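HcgB (Methanococcus maripaludis, PDB 5D5P) probably acts as a guanylyltransferase in the biosynthesis of the iron-guanylylpyridinol cofactor of [Fe]-hydrogenase, attaching a guanylyl group to a pyridinol precursor. Local coordinates at residues A29-S32 against T33-A37; S74-T78 against R79-L83; I138-T141 against V142-E145; E145-T148 against A149-I153. One frame throughout, in Å; residues are numbered along the deposited sequence.

All four contacts are local, made between neighbours along the chain. Contacts 3 and 4 are successive parts of helix 138-151 and share Glu-145; contact 4 is the more buried, while contact 3 mixes a polar face turned to the sheet with exposed residues. Contact 1, the last turns of helix 24-35, is partly buried and touches contact 4 through isoleucine packing and the bond from Gln-31 NE2 to Ile-153 O. Contact 2 stands apart, its centre about 26 Å from that of contact 1: it is a turn leading into helix 81-92, held by a threonine and a proline rather than by helical repeats. Contacts 1, 2 and 4 also meet the second subunit.

Contact 1. Residues A29-S32 against T33-A37; sequences AIQS and TIKSA
Ile-30 and Ile-34, one helical turn apart, run alongside each other with CG2 of Ile-30 4.1 Å from CD1 of Ile-34. Branched aliphatic residues suit this buried flank, since both also rest on Leu-123 of strand 122-128. In Ile-34, CG1 is anti to the carbonyl carbon (chi1 -70°), which carries CD1 back toward the preceding turn and the isoleucine there.

The backbone supplies the regular i to i+4 bonds of an alpha-helix: Thr-33 N to Ala-29 O at 3.0 Å, then Ile-34 N to Ile-30 O and Lys-35 N to Gln-31 O. These are the closing turns of helix 24-35, which packs against the mixed sheet and helix 3-15. The bond from Ser-36 N to Ser-32 O, 2.9 Å long, is more bent, with 138° at the hydrogen.

Polar side chains occupy the other flanks. Thr-33 OG1 folds back beside its own backbone to lie 2.9 Å from Ala-29 O. Lys-35 lays its CG 3.3 Å from Gln-31 O, and its extended chain then follows that of Gln-31. The amide of Gln-31 is engaged elsewhere, its NE2 donating to Ile-153 O.

Contact 2. Residues S74-T78 against R79-L83; sequences SADLT and RMPAL
The carbonyl oxygen of Ala-75 faces the ring of Pro-81, with CB and CA of the proline each 3.3 Å away; the CA approach is a CH...O contact, bent to 125° at the hydrogen. The same oxygen takes two stronger bonds from Thr-78, from N at 3.1 Å and from OG1 at 2.8 Å. To reach it, Thr-78 sets OG1 between its backbone N and carbonyl carbon (chi1 72°), a crowded position that turns the hydroxyl back over the bend. There OG1 also meets Asn-84 ND2, tying the bend to the first turn of the helix beyond. A valine at Thr-78 would probably leave Asn-84 without this partner and Ala-75 O with one donor fewer, letting the bend relax.

Asp-76 turns its CG to the side of its own backbone N, and its carboxylate, crossing the proline at about a right angle, brings OD1 to the edge of the ring, 3.5 Å from Pro-81 CB. Over the same face of the ring as Ala-75 O, Thr-78 O lies 3.5 Å from Pro-81 CG, so two carbonyl oxygens border that face. Arg-79 instead stretches its long chain to the second subunit, where NH2 bonds to the backbone O of Lys-119, and Met-80 packs on Ile-122 of that subunit.

Proline suits the start of a helix because its missing N-H is not needed there. Met-80 takes the N-cap position and Pro-81 follows it, the arrangement of a 3-10 turn passing through a tight bend into the N-terminus of helix 81-92.

Contact 3. Residues I138-T141 against V142-E145; sequences IDKT and VELE
Glu-145 leans back over the helical turn before it, against Thr-141. Its CB lies 3.6 Å from Thr-141 O, and CG comes closer to that oxygen, 3.3 Å, because it stands anti to its own carbonyl carbon (chi1 -75°). CD follows at 3.7 Å from the same oxygen, while OE2 ends 3.5 Å from the methyl CG2 of Thr-141. Beyond this contact OE1 forms a salt bridge with Arg-101 NE, and OE2 bonds to Ser-128 OG. An alanine in place of Glu-145 would probably leave Arg-101 without its counter-charge here and Ser-128 without this acceptor.

This is the opening half of helix 138-151, which lies against the mixed sheet, so its polar flank meets strand residues such as Arg-101. Its backbone bonds are regular: Val-142 N to Ile-138 O at 2.9 Å, followed by those of Glu-143, Leu-144 and Glu-145, the last to the oxygen that Glu-145 CG covers.

Thr-141 suits its place by using two branches differently: CG2 meets the glutamate, whereas OG1 bonds to Asn-136 ND2 just ahead of the helix. Val-142 directs CG2 back to 3.3 Å from Ile-138 O, and the same methyl is 4.2 Å from Ile-138 CG1.

Contact 4. Residues E145-T148 against A149-I153; sequences ELIT and ALERI
Thr-148 OG1 is gripped from two directions: it bonds to Leu-144 O a turn earlier, and a water donates to it at 2.7 Å. That water gives its other hydrogen to Glu-151 OE1, 3.2 Å away, so it bridges the two side chains and helps fix the carboxylate. The hydroxyl reaches Leu-144 O because it stands beside its own backbone N, at chi1 -67°. A threonine fits here, its hydroxyl turned to backbone and water.

Glu-151 also crosses Ile-147: its CG is only 3.1 Å from Ile-147 O, and OE2 lies 3.6 Å from Ile-147 CG2, the methyl serving as the aliphatic neighbour of the carboxylate.

These residues form the later turns of helix 138-151, which covers the mixed sheet on one flank and meets helix 47-57 on another. Leu-146 and Leu-150 supply the apolar side, pointing the same way with CG of Leu-146 4.2 Å from CD1 of Leu-150; both rest on Ile-56. The small Ala-149 lets the helix come close to Leu-113 and Ser-126, and its N bonds to Glu-145 O at 2.9 Å.

Arg-152 N bonds to Thr-148 O at 3.1 Å, and its CG, set between its own backbone N and carbonyl carbon (chi1 62°), lies 3.4 Å from the same oxygen. The bent chain then carries the guanidinium to the subunit boundary, where NH2 bonds to Ser-109 O and NH1 to Ser-128 O, both of the second subunit, while NH2 also bonds to Thr-124 OG1 of its own chain.

Contact 1. Residues A29-S32 against T33-A37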
loop_
_atom_site.group_PDB
_atom_site.type_symbol
_atom_site.label_atom_id
_atom_site.label_comp_id
_atom_site.label_asym_id
_atom_site.label_seq_id
_atom_site.Cartn_x
_atom_site.Cartn_y
_atom_site.Cartn_z
ATOM N N ALA A 29 -4.844 -6.064 18.995
ATOM C CA ALA A 29 -5.406 -7.200 18.255
ATOM C C ALA A 29 -4.530 -7.610 17.069
ATOM O O ALA A 29 -4.359 -8.786 16.794
ATOM C CB ALA A 29 -6.802 -6.880 17.792
ATOM N N ILE A 30 -4.001 -6.627 16.350
ATOM C CA ILE A 30 -3.088 -6.907 15.241
ATOM C C ILE A 30 -1.815 -7.609 15.759
ATOM O O ILE A 30 -1.337 -8.602 15.179
ATOM C CB ILE A 30 -2.724 -5.604 14.493
ATOM C CG1 ILE A 30 -3.925 -5.118 13.666
ATOM C CG2 ILE A 30 -1.515 -5.845 13.558
ATOM C CD1 ILE A 30 -3.770 -3.681 13.100
ATOM N N GLN A 31 -1.267 -7.102 16.851
ATOM C CA GLN A 31 -0.066 -7.705 17.402
ATOM C C GLN A 31 -0.338 -9.158 17.794
ATOM O O GLN A 31 0.479 -10.042 17.549
ATOM C CB GLN A 31 0.436 -6.909 18.608
ATOM C CG GLN A 31 0.937 -5.523 18.257
ATOM C CD GLN A 31 1.441 -4.757 19.464
ATOM O OE1 GLN A 31 1.455 -5.274 20.580
ATOM N NE2 GLN A 31 1.861 -3.517 19.243
ATOM N N SER A 32 -1.502 -9.393 18.385
ATOM C CA SER A 32 -1.877 -10.717 18.858
ATOM C C SER A 32 -2.013 -11.722 17.714
ATOM O O SER A 32 -1.560 -12.854 17.811
ATOM C CB SER A 32 -3.184 -10.636 19.654
ATOM O OG SER A 32 -3.565 -11.915 20.110
ATOM N N THR A 33 -2.624 -11.280 16.622
ATOM C CA THR A 33 -2.815 -12.085 15.441
ATOM C C THR A 33 -1.490 -12.509 14.850
ATOM O O THR A 33 -1.334 -13.644 14.411
ATOM C CB THR A 33 -3.615 -11.287 14.395
ATOM O OG1 THR A 33 -4.908 -10.999 14.944
ATOM C CG2 THR A 33 -3.774 -12.072 13.107
ATOM N N ILE A 34 -0.545 -11.573 14.808
ATOM C CA ILE A 34 0.785 -11.849 14.253
ATOM C C ILE A 34 1.558 -12.792 15.174
ATOM O O ILE A 34 2.128 -13.784 14.722
ATOM C CB ILE A 34 1.601 -10.537 14.008
ATOM C CG1 ILE A 34 0.999 -9.747 12.839
ATOM C CG2 ILE A 34 3.071 -10.852 13.743
ATOM C CD1 ILE A 34 1.564 -8.334 12.647
ATOM N N LYS A 35 1.574 -12.496 16.468
ATOM C CA LYS A 35 2.398 -13.274 17.400
ATOM C C LYS A 35 1.838 -14.678 17.634
ATOM O O LYS A 35 2.588 -15.589 17.961
ATOM C CB LYS A 35 2.564 -12.516 18.715
ATOM C CG LYS A 35 3.407 -11.256 18.563
ATOM C CD LYS A 35 3.452 -10.459 19.858
ATOM C CE LYS A 35 4.466 -9.325 19.802
ATOM N NZ LYS A 35 4.231 -8.307 20.884
ATOM N N SER A 36 0.527 -14.855 17.462
ATOM C CA SER A 36 -0.083 -16.145 17.772
ATOM C C SER A 36 -0.160 -17.055 16.551
ATOM O O SER A 36 -0.615 -18.195 16.657
ATOM C CB SER A 36 -1.480 -15.958 18.366
ATOM O OG SER A 36 -2.420 -15.614 17.364
ATOM N N ALA A 37 0.290 -16.559 15.404
ATOM C CA ALA A 37 0.240 -17.346 14.180
ATOM C C ALA A 37 1.001 -18.663 14.335
ATOM O O ALA A 37 2.140 -18.668 14.827
ATOM C CB ALA A 37 0.804 -16.527 13.017
#

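Contact 2. Residues S74-T78 against R79-L83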
loop_
_atom_site.group_PDB
_atom_site.type_symbol
_atom_site.label_atom_id
_atom_site.label_comp_id
_atom_site.label_asym_id
_atom_site.label_seq_id
_atom_site.Cartn_x
_atom_site.Cartn_y
_atom_site.Cartn_z
ATOM N N SER A 74 1.730 -14.727 -11.972
ATOM C CA SER A 74 0.472 -14.402 -12.668
ATOM C C SER A 74 -0.126 -13.120 -12.078
ATOM O O SER A 74 -0.834 -12.359 -12.764
ATOM C CB SER A 74 -0.514 -15.583 -12.600
ATOM O OG SER A 74 -0.926 -15.787 -11.274
ATOM N N ALA A 75 0.181 -12.849 -10.809
ATOM C CA ALA A 75 -0.354 -11.659 -10.142
ATOM C C ALA A 75 0.156 -10.347 -10.741
ATOM O O ALA A 75 -0.386 -9.254 -10.473
ATOM C CB ALA A 75 0.004 -11.697 -8.653
ATOM N N ASP A 76 1.190 -10.444 -11.557
ATOM C CA ASP A 76 1.761 -9.254 -12.170
ATOM C C ASP A 76 0.892 -8.750 -13.317
ATOM O O ASP A 76 1.205 -7.737 -13.927
ATOM C CB ASP A 76 3.182 -9.558 -12.650
ATOM C CG ASP A 76 4.192 -9.549 -11.483
ATOM O OD1 ASP A 76 3.830 -9.103 -10.380
ATOM O OD2 ASP A 76 5.315 -10.050 -11.641
ATOM N N LEU A 77 -0.183 -9.470 -13.635
ATOM C CA LEU A 77 -1.115 -8.957 -14.634
ATOM C C LEU A 77 -2.383 -8.464 -13.934
ATOM O O LEU A 77 -3.458 -8.441 -14.533
ATOM C CB LEU A 77 -1.466 -10.019 -15.680
ATOM C CG LEU A 77 -0.346 -10.256 -16.715
ATOM C CD1 LEU A 77 0.641 -11.258 -16.141
ATOM C CD2 LEU A 77 -0.899 -10.719 -18.047
ATOM N N THR A 78 -2.255 -8.050 -12.679
ATOM C CA THR A 78 -3.382 -7.477 -11.934
ATOM C C THR A 78 -3.039 -6.069 -11.454
ATOM O O THR A 78 -1.869 -5.633 -11.498
ATOM C CB THR A 78 -3.803 -8.300 -10.688
ATOM O OG1 THR A 78 -2.813 -8.165 -9.670
ATOM C CG2 THR A 78 -4.015 -9.776 -11.014
ATOM N N ARG A 79 -4.056 -5.360 -10.991
ATOM C CA ARG A 79 -3.875 -3.981 -10.573
ATOM C C ARG A 79 -3.004 -3.864 -9.334
ATOM O O ARG A 79 -2.241 -2.884 -9.187
ATOM C CB ARG A 79 -5.240 -3.324 -10.328
ATOM C CG ARG A 79 -5.934 -3.048 -11.630
ATOM C CD ARG A 79 -6.980 -1.956 -11.486
ATOM N NE ARG A 79 -7.368 -1.372 -12.765
ATOM C CZ ARG A 79 -8.207 -0.351 -12.864
ATOM N NH1 ARG A 79 -8.694 0.193 -11.746
ATOM N NH2 ARG A 79 -8.528 0.147 -14.049
ATOM N N MET A 80 -3.074 -4.867 -8.461
ATOM C CA MET A 80 -2.309 -4.827 -7.218
ATOM C C MET A 80 -1.567 -6.144 -7.000
ATOM O O MET A 80 -2.058 -7.040 -6.286
ATOM C CB MET A 80 -3.247 -4.491 -6.050
ATOM C CG MET A 80 -3.678 -3.042 -6.120
ATOM S SD MET A 80 -4.622 -2.625 -4.668
ATOM C CE MET A 80 -6.032 -3.550 -5.187
ATOM N N PRO A 81 -0.397 -6.284 -7.650
ATOM C CA PRO A 81 0.239 -7.598 -7.648
ATOM C C PRO A 81 0.581 -8.098 -6.238
ATOM O O PRO A 81 0.246 -9.259 -5.958
ATOM C CB PRO A 81 1.485 -7.380 -8.507
ATOM C CG PRO A 81 0.987 -6.322 -9.533
ATOM C CD PRO A 81 0.240 -5.377 -8.629
ATOM N N ALA A 82 1.192 -7.270 -5.379
ATOM C CA ALA A 82 1.510 -7.748 -4.025
ATOM C C ALA A 82 0.269 -8.334 -3.350
ATOM O O ALA A 82 0.321 -9.421 -2.775
ATOM C CB ALA A 82 2.076 -6.594 -3.161
ATOM N N LEU A 83 -0.848 -7.625 -3.448
ATOM C CA LEU A 83 -2.067 -8.068 -2.796
ATOM C C LEU A 83 -2.522 -9.411 -3.372
ATOM O O LEU A 83 -2.858 -10.344 -2.637
ATOM C CB LEU A 83 -3.175 -7.027 -2.947
ATOM C CG LEU A 83 -4.541 -7.498 -2.436
ATOM C CD1 LEU A 83 -4.585 -7.584 -0.908
ATOM C CD2 LEU A 83 -5.656 -6.592 -2.954
#

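Contact 3. Residues I138-T141 against V142-E145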
loop_
_atom_site.group_PDB
_atom_site.type_symbol
_atom_site.label_atom_id
_atom_site.label_comp_id
_atom_site.label_asym_id
_atom_site.label_seq_id
_atom_site.Cartn_x
_atom_site.Cartn_y
_atom_site.Cartn_z
ATOM N N ILE A 138 18.682 -6.368 -2.701
ATOM C CA ILE A 138 17.291 -6.770 -2.514
ATOM C C ILE A 138 17.073 -7.310 -1.100
ATOM O O ILE A 138 16.004 -7.128 -0.538
ATOM C CB ILE A 138 16.859 -7.815 -3.566
ATOM C CG1 ILE A 138 15.365 -8.088 -3.462
ATOM C CG2 ILE A 138 17.705 -9.081 -3.444
ATOM C CD1 ILE A 138 14.523 -6.863 -3.696
ATOM N N ASP A 139 18.094 -7.913 -0.489
ATOM C CA ASP A 139 17.886 -8.476 0.846
ATOM C C ASP A 139 17.746 -7.387 1.881
ATOM O O ASP A 139 16.932 -7.490 2.806
ATOM C CB ASP A 139 19.058 -9.358 1.282
ATOM C CG ASP A 139 19.128 -10.641 0.522
ATOM O OD1 ASP A 139 18.127 -10.954 -0.161
ATOM O OD2 ASP A 139 20.169 -11.340 0.627
ATOM N N LYS A 140 18.474 -6.300 1.678
ATOM C CA LYS A 140 18.381 -5.190 2.608
ATOM C C LYS A 140 17.064 -4.469 2.380
ATOM O O LYS A 140 16.450 -3.989 3.325
ATOM C CB LYS A 140 19.564 -4.241 2.436
ATOM C CG LYS A 140 20.777 -4.658 3.283
ATOM C CD LYS A 140 21.834 -3.579 3.351
ATOM C CE LYS A 140 22.922 -3.937 4.354
ATOM N NZ LYS A 140 23.913 -2.838 4.535
ATOM N N THR A 141 16.590 -4.459 1.142
ATOM C CA THR A 141 15.281 -3.868 0.849
ATOM C C THR A 141 14.127 -4.650 1.514
ATOM O O THR A 141 13.269 -4.059 2.174
ATOM C CB THR A 141 15.049 -3.770 -0.663
ATOM O OG1 THR A 141 16.058 -2.926 -1.243
ATOM C CG2 THR A 141 13.651 -3.204 -0.958
ATOM N N VAL A 142 14.123 -5.973 1.368
ATOM C CA VAL A 142 13.057 -6.780 1.969
ATOM C C VAL A 142 13.113 -6.675 3.507
ATOM O O VAL A 142 12.088 -6.516 4.157
ATOM C CB VAL A 142 13.161 -8.248 1.500
ATOM C CG1 VAL A 142 12.143 -9.127 2.210
ATOM C CG2 VAL A 142 12.941 -8.311 -0.007
ATOM N N GLU A 143 14.319 -6.726 4.071
ATOM C CA GLU A 143 14.507 -6.567 5.510
ATOM C C GLU A 143 13.886 -5.267 6.023
ATOM O O GLU A 143 13.092 -5.289 6.963
ATOM C CB GLU A 143 15.996 -6.595 5.862
ATOM C CG GLU A 143 16.266 -6.420 7.337
ATOM C CD GLU A 143 17.755 -6.451 7.663
ATOM O OE1 GLU A 143 18.582 -6.182 6.764
ATOM O OE2 GLU A 143 18.094 -6.778 8.813
ATOM N N LEU A 144 14.219 -4.139 5.395
ATOM C CA LEU A 144 13.678 -2.850 5.816
ATOM C C LEU A 144 12.149 -2.821 5.672
ATOM O O LEU A 144 11.457 -2.249 6.526
ATOM C CB LEU A 144 14.291 -1.712 5.009
ATOM C CG LEU A 144 13.764 -0.318 5.335
ATOM C CD1 LEU A 144 14.075 -0.026 6.801
ATOM C CD2 LEU A 144 14.381 0.733 4.422
ATOM N N GLU A 145 11.627 -3.406 4.593
ATOM C CA GLU A 145 10.174 -3.412 4.371
ATOM C C GLU A 145 9.514 -4.102 5.551
ATOM O O GLU A 145 8.517 -3.615 6.091
ATOM C CB GLU A 145 9.778 -4.134 3.066
ATOM C CG GLU A 145 10.066 -3.343 1.788
ATOM C CD GLU A 145 9.940 -4.195 0.535
ATOM O OE1 GLU A 145 9.626 -5.408 0.665
ATOM O OE2 GLU A 145 10.166 -3.655 -0.577
#

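Contact 4. Residues E145-T148 against A149-I153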
loop_
_atom_site.group_PDB
_atom_site.type_symbol
_atom_site.label_atom_id
_atom_site.label_comp_id
_atom_site.label_asym_id
_atom_site.label_seq_id
_atom_site.Cartn_x
_atom_site.Cartn_y
_atom_site.Cartn_z
ATOM N N GLU A 145 11.627 -3.406 4.593
ATOM C CA GLU A 145 10.174 -3.412 4.371
ATOM C C GLU A 145 9.514 -4.102 5.551
ATOM O O GLU A 145 8.517 -3.615 6.091
ATOM C CB GLU A 145 9.778 -4.134 3.066
ATOM C CG GLU A 145 10.066 -3.343 1.788
ATOM C CD GLU A 145 9.940 -4.195 0.535
ATOM O OE1 GLU A 145 9.626 -5.408 0.665
ATOM O OE2 GLU A 145 10.166 -3.655 -0.577
ATOM N N LEU A 146 10.086 -5.236 5.949
ATOM C CA LEU A 146 9.405 -6.060 6.955
ATOM C C LEU A 146 9.517 -5.440 8.334
ATOM O O LEU A 146 8.531 -5.384 9.088
ATOM C CB LEU A 146 9.952 -7.482 6.946
ATOM C CG LEU A 146 9.321 -8.445 7.956
ATOM C CD1 LEU A 146 7.817 -8.450 7.794
ATOM C CD2 LEU A 146 9.871 -9.858 7.710
ATOM N N ILE A 147 10.710 -4.965 8.661
ATOM C CA ILE A 147 10.938 -4.310 9.947
ATOM C C ILE A 147 10.042 -3.066 10.051
ATOM O O ILE A 147 9.449 -2.796 11.108
ATOM C CB ILE A 147 12.411 -3.934 10.141
ATOM C CG1 ILE A 147 13.233 -5.210 10.349
ATOM C CG2 ILE A 147 12.575 -3.028 11.341
ATOM C CD1 ILE A 147 14.701 -4.962 10.517
ATOM N N THR A 148 9.926 -2.327 8.956
ATOM C CA THR A 148 9.062 -1.143 8.938
ATOM C C THR A 148 7.596 -1.519 9.159
ATOM O O THR A 148 6.889 -0.874 9.944
ATOM C CB THR A 148 9.206 -0.365 7.602
ATOM O OG1 THR A 148 10.536 0.182 7.530
ATOM C CG2 THR A 148 8.240 0.799 7.553
ATOM N N ALA A 149 7.151 -2.570 8.477
ATOM C CA ALA A 149 5.742 -2.975 8.571
ATOM C C ALA A 149 5.434 -3.433 9.991
ATOM O O ALA A 149 4.337 -3.175 10.512
ATOM C CB ALA A 149 5.416 -4.071 7.550
ATOM N N LEU A 150 6.399 -4.086 10.637
ATOM C CA LEU A 150 6.164 -4.525 12.011
ATOM C C LEU A 150 6.213 -3.346 12.977
ATOM O O LEU A 150 5.362 -3.250 13.850
ATOM C CB LEU A 150 7.165 -5.600 12.430
ATOM C CG LEU A 150 6.993 -6.933 11.699
ATOM C CD1 LEU A 150 8.221 -7.793 11.917
ATOM C CD2 LEU A 150 5.730 -7.676 12.145
ATOM N N GLU A 151 7.184 -2.440 12.819
ATOM C CA GLU A 151 7.328 -1.309 13.737
ATOM C C GLU A 151 6.105 -0.405 13.775
ATOM O O GLU A 151 5.765 0.146 14.836
ATOM C CB GLU A 151 8.523 -0.456 13.326
ATOM C CG GLU A 151 9.836 -1.061 13.632
ATOM C CD GLU A 151 10.977 -0.138 13.294
ATOM O OE1 GLU A 151 10.739 0.868 12.582
ATOM O OE2 GLU A 151 12.101 -0.426 13.744
ATOM N N ARG A 152 5.438 -0.275 12.633
ATOM C CA ARG A 152 4.326 0.659 12.567
ATOM C C ARG A 152 3.061 0.112 13.222
ATOM O O ARG A 152 2.131 0.880 13.442
ATOM C CB ARG A 152 4.057 1.092 11.128
ATOM C CG ARG A 152 3.667 0.011 10.230
ATOM C CD ARG A 152 3.716 0.526 8.782
ATOM N NE ARG A 152 2.635 1.455 8.448
ATOM C CZ ARG A 152 1.356 1.113 8.292
ATOM N NH1 ARG A 152 0.471 2.043 7.951
ATOM N NH2 ARG A 152 0.940 -0.141 8.520
ATOM N N ILE A 153 3.033 -1.180 13.595
ATOM C CA ILE A 153 1.953 -1.650 14.470
ATOM C C ILE A 153 2.482 -2.072 15.849
ATOM O O ILE A 153 1.789 -2.761 16.605
ATOM C CB ILE A 153 1.108 -2.799 13.841
ATOM C CG1 ILE A 153 1.965 -3.922 13.244
ATOM C CG2 ILE A 153 0.225 -2.211 12.755
ATOM C CD1 ILE A 153 2.581 -4.865 14.300
HETATM O O HOH W 1 11.921 0.988 9.641
#